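Local atomic coordinates of uncharacterized HTH-type transcriptional regulator YydK (Bacillus subtilis subsp. subtilis, PDB entry 3BWG), a protein that probably binds DNA through a GntR-type helix-turn-helix domain and regulates transcription, and also carries a UTRA domain. Residues 89-97 / 130-138; 109-117 / 214-222. One frame throughout, in Å; residues are numbered along the deposited sequence.

Interaction 1: residues 89-97 / 130-138; sequences DLEDFNVTS and RYINGQTLC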
loop_
_atom_site.group_PDB
_atom_site.type_symbol
_atom_site.label_atom_id
_atom_site.label_comp_id
_atom_site.label_asym_id
_atom_site.label_seq_id
_atom_site.Cartn_x
_atom_site.Cartn_y
_atom_site.Cartn_z
ATOM N N ASP B 89 -7.076 9.378 4.152
ATOM C CA ASP B 89 -8.509 9.332 3.884
ATOM C C ASP B 89 -9.296 9.215 5.186
ATOM O O ASP B 89 -10.100 10.105 5.516
ATOM C CB ASP B 89 -8.856 8.166 2.951
ATOM C CG ASP B 89 -8.925 8.579 1.487
ATOM O OD1 ASP B 89 -8.655 7.727 0.610
ATOM O OD2 ASP B 89 -9.270 9.748 1.203
ATOM N N LEU B 90 -9.028 8.123 5.915
ATOM C CA LEU B 90 -9.747 7.709 7.135
ATOM C C LEU B 90 -10.330 8.870 7.941
ATOM O O LEU B 90 -11.553 9.086 7.939
ATOM C CB LEU B 90 -8.820 6.887 8.042
ATOM C CG LEU B 90 -9.209 5.463 8.456
ATOM C CD1 LEU B 90 -8.004 4.791 9.172
ATOM C CD2 LEU B 90 -10.505 5.381 9.285
ATOM N N GLU B 91 -9.444 9.623 8.597
ATOM C CA GLU B 91 -9.847 10.659 9.551
ATOM C C GLU B 91 -10.697 11.793 8.968
ATOM O O GLU B 91 -11.415 12.472 9.713
ATOM C CB GLU B 91 -8.623 11.196 10.311
ATOM C CG GLU B 91 -7.964 10.157 11.252
ATOM C CD GLU B 91 -8.954 9.465 12.226
ATOM O OE1 GLU B 91 -8.731 8.274 12.540
ATOM O OE2 GLU B 91 -9.946 10.098 12.670
ATOM N N ASP B 92 -10.639 11.978 7.648
ATOM C CA ASP B 92 -11.412 13.056 6.981
ATOM C C ASP B 92 -12.702 12.622 6.236
ATOM O O ASP B 92 -13.438 13.479 5.693
ATOM C CB ASP B 92 -10.519 13.980 6.117
ATOM C CG ASP B 92 -9.102 13.442 5.929
ATOM O OD1 ASP B 92 -8.248 13.708 6.809
ATOM O OD2 ASP B 92 -8.845 12.776 4.897
ATOM N N PHE B 93 -12.950 11.298 6.208
ATOM C CA PHE B 93 -14.308 10.745 6.075
ATOM C C PHE B 93 -15.039 11.233 7.334
ATOM O O PHE B 93 -14.400 11.727 8.285
ATOM C CB PHE B 93 -14.308 9.198 6.058
ATOM C CG PHE B 93 -14.105 8.576 4.687
ATOM C CD1 PHE B 93 -15.200 8.251 3.881
ATOM C CD2 PHE B 93 -12.817 8.287 4.211
ATOM C CE1 PHE B 93 -15.019 7.666 2.614
ATOM C CE2 PHE B 93 -12.632 7.716 2.939
ATOM C CZ PHE B 93 -13.736 7.402 2.144
ATOM N N ASN B 94 -16.362 11.105 7.374
ATOM C CA ASN B 94 -17.046 11.544 8.585
ATOM C C ASN B 94 -17.081 10.441 9.634
ATOM O O ASN B 94 -18.107 9.804 9.865
ATOM C CB ASN B 94 -18.424 12.149 8.306
ATOM C CG ASN B 94 -18.782 13.235 9.309
ATOM O OD1 ASN B 94 -19.126 12.951 10.464
ATOM N ND2 ASN B 94 -18.677 14.491 8.881
ATOM N N VAL B 95 -15.930 10.244 10.265
ATOM C CA VAL B 95 -15.692 9.100 11.136
ATOM C C VAL B 95 -15.820 9.456 12.625
ATOM O O VAL B 95 -15.120 10.335 13.147
ATOM C CB VAL B 95 -14.348 8.355 10.790
ATOM C CG1 VAL B 95 -13.169 9.296 10.829
ATOM C CG2 VAL B 95 -14.116 7.153 11.704
ATOM N N THR B 96 -16.756 8.782 13.284
ATOM C CA THR B 96 -16.936 8.906 14.717
ATOM C C THR B 96 -16.612 7.590 15.401
ATOM O O THR B 96 -16.528 6.545 14.745
ATOM C CB THR B 96 -18.358 9.423 15.100
ATOM O OG1 THR B 96 -19.362 8.484 14.703
ATOM C CG2 THR B 96 -18.629 10.791 14.442
ATOM N N SER B 97 -16.432 7.666 16.719
ATOM C CA SER B 97 -16.008 6.555 17.554
ATOM C C SER B 97 -16.812 6.483 18.841
ATOM O O SER B 97 -17.098 7.505 19.474
ATOM C CB SER B 97 -14.510 6.659 17.910
ATOM O OG SER B 97 -13.684 6.507 16.785
ATOM N N ARG B 130 -15.776 2.125 15.388
ATOM C CA ARG B 130 -15.771 3.359 14.611
ATOM C C ARG B 130 -16.872 3.344 13.547
ATOM O O ARG B 130 -17.287 2.273 13.118
ATOM C CB ARG B 130 -14.379 3.637 14.044
ATOM C CG ARG B 130 -13.246 3.334 15.028
ATOM C CD ARG B 130 -11.930 3.942 14.535
ATOM N NE ARG B 130 -12.012 5.417 14.648
ATOM C CZ ARG B 130 -11.174 6.259 14.047
ATOM N NH1 ARG B 130 -10.177 5.776 13.298
ATOM N NH2 ARG B 130 -11.311 7.580 14.220
ATOM N N TYR B 131 -17.371 4.533 13.176
ATOM C CA TYR B 131 -18.513 4.694 12.257
ATOM C C TYR B 131 -18.230 5.701 11.130
ATOM O O TYR B 131 -17.600 6.743 11.349
ATOM C CB TYR B 131 -19.772 5.166 12.994
ATOM C CG TYR B 131 -20.235 4.283 14.116
ATOM C CD1 TYR B 131 -21.408 3.522 14.012
ATOM C CD2 TYR B 131 -19.517 4.230 15.310
ATOM C CE1 TYR B 131 -21.838 2.685 15.097
ATOM C CE2 TYR B 131 -19.918 3.433 16.370
ATOM C CZ TYR B 131 -21.046 2.656 16.270
ATOM O OH TYR B 131 -21.358 1.877 17.368
ATOM N N ILE B 132 -18.688 5.389 9.923
ATOM C CA ILE B 132 -18.616 6.335 8.805
ATOM C C ILE B 132 -20.012 6.583 8.372
ATOM O O ILE B 132 -20.722 5.654 7.968
ATOM C CB ILE B 132 -17.720 5.860 7.596
ATOM C CG1 ILE B 132 -17.685 4.320 7.432
ATOM C CG2 ILE B 132 -16.325 6.417 7.737
ATOM C CD1 ILE B 132 -18.741 3.740 6.491
ATOM N N ASN B 133 -20.439 7.832 8.542
ATOM C CA ASN B 133 -21.811 8.256 8.254
ATOM C C ASN B 133 -22.884 7.360 8.845
ATOM O O ASN B 133 -23.721 6.829 8.115
ATOM C CB ASN B 133 -22.011 8.425 6.741
ATOM C CG ASN B 133 -21.411 9.731 6.225
ATOM O OD1 ASN B 133 -21.960 10.822 6.466
ATOM N ND2 ASN B 133 -20.271 9.632 5.534
ATOM N N GLY B 134 -22.835 7.174 10.167
ATOM C CA GLY B 134 -23.909 6.473 10.896
ATOM C C GLY B 134 -23.886 4.949 10.779
ATOM O O GLY B 134 -24.685 4.253 11.421
ATOM N N GLN B 135 -22.975 4.425 9.966
ATOM C CA GLN B 135 -22.843 2.991 9.792
ATOM C C GLN B 135 -21.491 2.560 10.386
ATOM O O GLN B 135 -20.538 3.366 10.456
ATOM C CB GLN B 135 -22.984 2.650 8.313
ATOM C CG GLN B 135 -24.312 3.144 7.673
ATOM C CD GLN B 135 -25.528 2.323 8.110
ATOM O OE1 GLN B 135 -25.410 1.146 8.463
ATOM N NE2 GLN B 135 -26.708 2.941 8.085
ATOM N N THR B 136 -21.415 1.324 10.869
ATOM C CA THR B 136 -20.156 0.798 11.418
ATOM C C THR B 136 -19.075 0.642 10.344
ATOM O O THR B 136 -19.328 0.113 9.244
ATOM C CB THR B 136 -20.346 -0.542 12.131
ATOM O OG1 THR B 136 -20.899 -1.475 11.203
ATOM C CG2 THR B 136 -21.282 -0.383 13.297
ATOM N N LEU B 137 -17.866 1.103 10.697
ATOM C CA LEU B 137 -16.674 0.969 9.865
ATOM C C LEU B 137 -15.788 -0.211 10.332
ATOM O O LEU B 137 -15.320 -1.044 9.528
ATOM C CB LEU B 137 -15.874 2.287 9.888
ATOM C CG LEU B 137 -14.516 2.227 9.159
ATOM C CD1 LEU B 137 -14.677 1.896 7.668
ATOM C CD2 LEU B 137 -13.668 3.470 9.316
ATOM N N CYS B 138 -15.539 -0.259 11.634
ATOM C CA CYS B 138 -14.614 -1.213 12.189
ATOM C C CYS B 138 -14.762 -1.346 13.688
ATOM O O CYS B 138 -15.431 -0.545 14.332
ATOM C CB CYS B 138 -13.157 -0.847 11.846
ATOM S SG CYS B 138 -12.566 0.716 12.578
HETATM O O HOH W 1 -13.008 10.083 14.740
#

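Interaction 2: residues 109-117 / 214-222; sequences PEAAENLNI and QPFDYSKIS. With EDO (1,2-ethanediol), chain H.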
loop_
_atom_site.group_PDB
_atom_site.type_symbol
_atom_site.label_atom_id
_atom_site.label_comp_id
_atom_site.label_asym_id
_atom_site.label_seq_id
_atom_site.Cartn_x
_atom_site.Cartn_y
_atom_site.Cartn_z
ATOM N N PRO B 109 1.196 -10.710 25.640
ATOM C CA PRO B 109 2.471 -11.088 24.998
ATOM C C PRO B 109 2.590 -10.612 23.542
ATOM O O PRO B 109 3.592 -10.011 23.177
ATOM C CB PRO B 109 2.464 -12.607 25.091
ATOM C CG PRO B 109 1.641 -12.867 26.305
ATOM C CD PRO B 109 0.564 -11.845 26.329
ATOM N N GLU B 110 1.558 -10.881 22.739
ATOM C CA GLU B 110 1.455 -10.344 21.390
ATOM C C GLU B 110 1.699 -8.812 21.253
ATOM O O GLU B 110 2.407 -8.357 20.347
ATOM C CB GLU B 110 0.098 -10.724 20.815
ATOM C CG GLU B 110 -0.215 -10.040 19.488
ATOM C CD GLU B 110 -1.664 -10.256 19.053
ATOM O OE1 GLU B 110 -1.875 -10.774 17.943
ATOM O OE2 GLU B 110 -2.581 -9.955 19.846
ATOM N N ALA B 111 1.119 -8.006 22.123
ATOM C CA ALA B 111 1.262 -6.544 21.942
ATOM C C ALA B 111 2.680 -6.150 22.332
ATOM O O ALA B 111 3.253 -5.214 21.764
ATOM C CB ALA B 111 0.264 -5.773 22.760
ATOM N N ALA B 112 3.213 -6.843 23.335
ATOM C CA ALA B 112 4.557 -6.558 23.881
ATOM C C ALA B 112 5.593 -6.788 22.784
ATOM O O ALA B 112 6.517 -5.984 22.599
ATOM C CB ALA B 112 4.856 -7.475 25.087
ATOM N N GLU B 113 5.405 -7.879 22.049
ATOM C CA GLU B 113 6.303 -8.283 20.994
ATOM C C GLU B 113 6.193 -7.318 19.820
ATOM O O GLU B 113 7.205 -6.883 19.289
ATOM C CB GLU B 113 6.027 -9.739 20.570
ATOM C CG GLU B 113 6.463 -10.807 21.630
ATOM C CD GLU B 113 6.109 -12.239 21.200
ATOM O OE1 GLU B 113 5.470 -12.395 20.122
ATOM O OE2 GLU B 113 6.422 -13.224 21.927
ATOM N N ASN B 114 4.970 -6.973 19.418
ATOM C CA ASN B 114 4.806 -5.973 18.343
ATOM C C ASN B 114 5.245 -4.523 18.713
ATOM O O ASN B 114 5.711 -3.772 17.877
ATOM C CB ASN B 114 3.388 -5.997 17.793
ATOM C CG ASN B 114 3.088 -7.263 17.034
ATOM O OD1 ASN B 114 3.270 -7.328 15.826
ATOM N ND2 ASN B 114 2.639 -8.285 17.740
ATOM N N LEU B 115 5.090 -4.145 19.966
ATOM C CA LEU B 115 5.618 -2.875 20.454
ATOM C C LEU B 115 7.092 -2.929 20.845
ATOM O O LEU B 115 7.676 -1.914 21.192
ATOM C CB LEU B 115 4.785 -2.398 21.646
ATOM C CG LEU B 115 3.355 -1.998 21.288
ATOM C CD1 LEU B 115 2.611 -1.715 22.585
ATOM C CD2 LEU B 115 3.338 -0.766 20.295
ATOM N N ASN B 116 7.686 -4.121 20.825
ATOM C CA ASN B 116 9.056 -4.312 21.290
ATOM C C ASN B 116 9.278 -3.941 22.720
ATOM O O ASN B 116 10.284 -3.301 23.015
ATOM C CB ASN B 116 10.016 -3.396 20.512
ATOM C CG ASN B 116 10.765 -4.112 19.490
ATOM O OD1 ASN B 116 10.203 -4.537 18.463
ATOM N ND2 ASN B 116 12.065 -4.314 19.758
ATOM N N ILE B 117 8.361 -4.275 23.606
ATOM C CA ILE B 117 8.541 -3.902 25.009
ATOM C C ILE B 117 8.564 -5.099 25.952
ATOM O O ILE B 117 8.187 -6.224 25.588
ATOM C CB ILE B 117 7.481 -2.898 25.480
ATOM C CG1 ILE B 117 6.058 -3.404 25.160
ATOM C CG2 ILE B 117 7.799 -1.517 24.899
ATOM C CD1 ILE B 117 4.954 -2.481 25.690
ATOM N N GLN B 214 11.344 3.284 16.675
ATOM C CA GLN B 214 10.676 2.772 17.868
ATOM C C GLN B 214 9.126 2.585 17.700
ATOM O O GLN B 214 8.401 3.576 17.405
ATOM C CB GLN B 214 11.005 3.751 18.973
ATOM C CG GLN B 214 10.596 3.353 20.367
ATOM C CD GLN B 214 11.107 4.353 21.445
ATOM O OE1 GLN B 214 11.832 5.298 21.138
ATOM N NE2 GLN B 214 10.721 4.136 22.687
ATOM N N PRO B 215 8.596 1.330 17.907
ATOM C CA PRO B 215 7.131 1.192 17.804
ATOM C C PRO B 215 6.454 2.035 18.870
ATOM O O PRO B 215 7.011 2.202 19.961
ATOM C CB PRO B 215 6.873 -0.289 18.116
ATOM C CG PRO B 215 8.171 -0.983 17.966
ATOM C CD PRO B 215 9.244 0.049 18.263
ATOM N N PHE B 216 5.262 2.555 18.567
ATOM C CA PHE B 216 4.460 3.275 19.579
ATOM C C PHE B 216 3.001 2.799 19.668
ATOM O O PHE B 216 2.339 3.039 20.686
ATOM C CB PHE B 216 4.515 4.817 19.391
ATOM C CG PHE B 216 3.768 5.333 18.168
ATOM C CD1 PHE B 216 2.422 5.705 18.246
ATOM C CD2 PHE B 216 4.421 5.470 16.960
ATOM C CE1 PHE B 216 1.718 6.186 17.147
ATOM C CE2 PHE B 216 3.723 5.953 15.817
ATOM C CZ PHE B 216 2.361 6.305 15.928
ATOM N N ASP B 217 2.519 2.130 18.616
ATOM C CA ASP B 217 1.086 1.744 18.483
ATOM C C ASP B 217 0.964 0.405 17.727
ATOM O O ASP B 217 1.487 0.261 16.638
ATOM C CB ASP B 217 0.333 2.884 17.762
ATOM C CG ASP B 217 -1.100 2.514 17.301
ATOM O OD1 ASP B 217 -1.673 1.491 17.673
ATOM O OD2 ASP B 217 -1.696 3.328 16.585
ATOM N N TYR B 218 0.344 -0.592 18.350
ATOM C CA TYR B 218 -0.013 -1.831 17.716
ATOM C C TYR B 218 -1.517 -1.876 17.772
ATOM O O TYR B 218 -2.108 -1.763 18.858
ATOM C CB TYR B 218 0.564 -3.021 18.497
ATOM C CG TYR B 218 0.089 -4.356 18.016
ATOM C CD1 TYR B 218 0.306 -4.750 16.691
ATOM C CD2 TYR B 218 -0.548 -5.247 18.884
ATOM C CE1 TYR B 218 -0.139 -5.974 16.232
ATOM C CE2 TYR B 218 -0.973 -6.469 18.448
ATOM C CZ TYR B 218 -0.755 -6.836 17.127
ATOM O OH TYR B 218 -1.157 -8.087 16.678
ATOM N N SER B 219 -2.140 -2.073 16.615
ATOM C CA SER B 219 -3.590 -2.155 16.549
ATOM C C SER B 219 -4.060 -3.406 15.792
ATOM O O SER B 219 -3.347 -3.958 14.917
ATOM C CB SER B 219 -4.162 -0.874 15.934
ATOM O OG SER B 219 -3.966 -0.887 14.543
ATOM N N LYS B 220 -5.260 -3.859 16.167
ATOM C CA LYS B 220 -5.924 -5.018 15.588
ATOM C C LYS B 220 -7.297 -4.560 15.188
ATOM O O LYS B 220 -8.086 -4.164 16.041
ATOM C CB LYS B 220 -6.040 -6.097 16.639
ATOM C CG LYS B 220 -4.672 -6.674 16.988
ATOM C CD LYS B 220 -4.641 -7.273 18.393
ATOM C CE LYS B 220 -5.695 -8.323 18.622
ATOM N NZ LYS B 220 -5.170 -9.672 18.297
ATOM N N ILE B 221 -7.594 -4.607 13.890
ATOM C CA ILE B 221 -8.851 -4.058 13.390
ATOM C C ILE B 221 -9.595 -5.003 12.453
ATOM O O ILE B 221 -9.010 -5.626 11.560
ATOM C CB ILE B 221 -8.612 -2.748 12.689
ATOM C CG1 ILE B 221 -7.779 -1.807 13.596
ATOM C CG2 ILE B 221 -9.993 -2.095 12.288
ATOM C CD1 ILE B 221 -7.541 -0.408 13.060
ATOM N N SER B 222 -10.889 -5.134 12.699
ATOM C CA SER B 222 -11.774 -5.846 11.802
ATOM C C SER B 222 -12.738 -4.836 11.187
ATOM O O SER B 222 -13.448 -4.148 11.913
ATOM C CB SER B 222 -12.565 -6.913 12.579
ATOM O OG SER B 222 -11.682 -7.898 13.066
HETATM C C1 EDO H . -10.066 -6.464 16.026
HETATM O O1 EDO H . -10.914 -7.519 15.586
HETATM C C2 EDO H . -10.130 -6.435 17.534
HETATM O O2 EDO H . -9.374 -7.558 18.007
HETATM O O HOH W 2 7.383 0.796 22.131
#

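Interaction 1: residues 89-97 / 130-138
Arg130 meets Glu91 end-on: NH1 lies 3.0 Å from OE1, while NH2 bonds OE1 at 3.2 Å and OE2 more loosely. Carboxylate and guanidinium are nearly coplanar, 20° apart, and both oxygens receive NH2 through their syn lone pairs. The third nitrogen is used as well, since Arg130 NE gives a fairly straight bond of 2.9 Å to Ser97 OG near the guanidinium plane. A bend at chi3 (70°) turns the arginine back over segment 89-97, where Val95 CG2 lies against one guanidinium face. Arginine suits the place because its flat group carries N-H donors on NE as well as on NH1 and NH2, enough to bond Glu91 and Ser97 at once. A water accepts a weak bond from NH2 and donates to Val95 O, and Arg128 brings a second positive charge near.

Between the backbones, Thr96 and Tyr131 form an antiparallel hydrogen-bonded pair, with Tyr131 N 2.7 Å from Thr96 O. Farther out, Leu90 CD2 touches Leu137 CD2 at 3.7 Å, and Ile132 CG2 meets Phe93 CB. Ile78 also packs on Leu90, Phe93 and Leu137. The whole is an edge strand pairing with a beta hairpin, whose type I' turn spans Ile132 to Gln135 and whose classic bulge sets Leu137 and Cys138 opposite Arg130.

Interaction 2: residues 109-117 / 214-222
The side-chain amide of Asn114 lies flat on the Tyr218 ring, the two planes only 8° apart, and its own CB makes a CH-pi contact over the same face, 3.8 Å from the ring centroid. The amide is kept from turning by a bond within the helix: Asn114 ND2 donates to Glu110 O at 2.6 Å, an acceptor that also takes Asn114 N from the other face of its carbonyl plane. Arg74 of the second subunit binds Asn114 OD1, so asparagine suits a place that needs a flat group with both a donor and an acceptor.

Tyr218 rises from the strand toward the helix, its CG anti to the backbone N (chi1 172°), which carries the ring out to lie against Asn114 and beside Ala111. Ala111, with little bulk, lets the ring come close, CB to CD2 being 4.0 Å. The phenol OH hydrogen-bonds Glu205 and lies near Glu110. Glu110, extended beyond CG, places OE2 3.0 Å from Lys220 NZ in a salt bridge; the lysine, bent at chi3 and chi4, also bonds Tyr203, and its charge probably eases the closeness of Glu110 and Glu205. Were Tyr218 exchanged for alanine, the Asn114 amide would probably lose the surface it stacks on and Glu205 its hydroxyl partner.

At the helix's end Leu115 CD2 presses on the strand backbone, 3.4 Å from Asp217 N, and reaches Tyr218 CB. Pro215 fits its ring against the turn, CG 3.4 Å from Leu115 O, while a water donates to both Leu115 O and Pro215 O. Asn116, with positive phi (60°), is the first residue to leave helical geometry, in a Schellman motif. Here a short helix packs across one face of the antiparallel UTRA sheet, in an interface where the second subunit also takes part.

Both contacts belong to the UTRA domain and reach one six-stranded antiparallel sheet, their centres about 23 Å apart. Interaction 1 joins the outermost strand 95-105 to strand 123-132 and its hairpin mate 135-145; interaction 2 sets helix 109-114 on strand 215-224, the next neighbour of 135-145. Along the chain the segments alternate: 89-97, then 109-117, then 130-138, then 214-222, with the helix lying between strands 95-105 and 123-132. The two contacts meet where Cys138 CB packs against Ser222 O at 3.3 Å and against Ile221. Strand 215-224, the last of this sheet along the chain, thus lies between strands 135-145 and 200-210, uniting distant parts of the sequence.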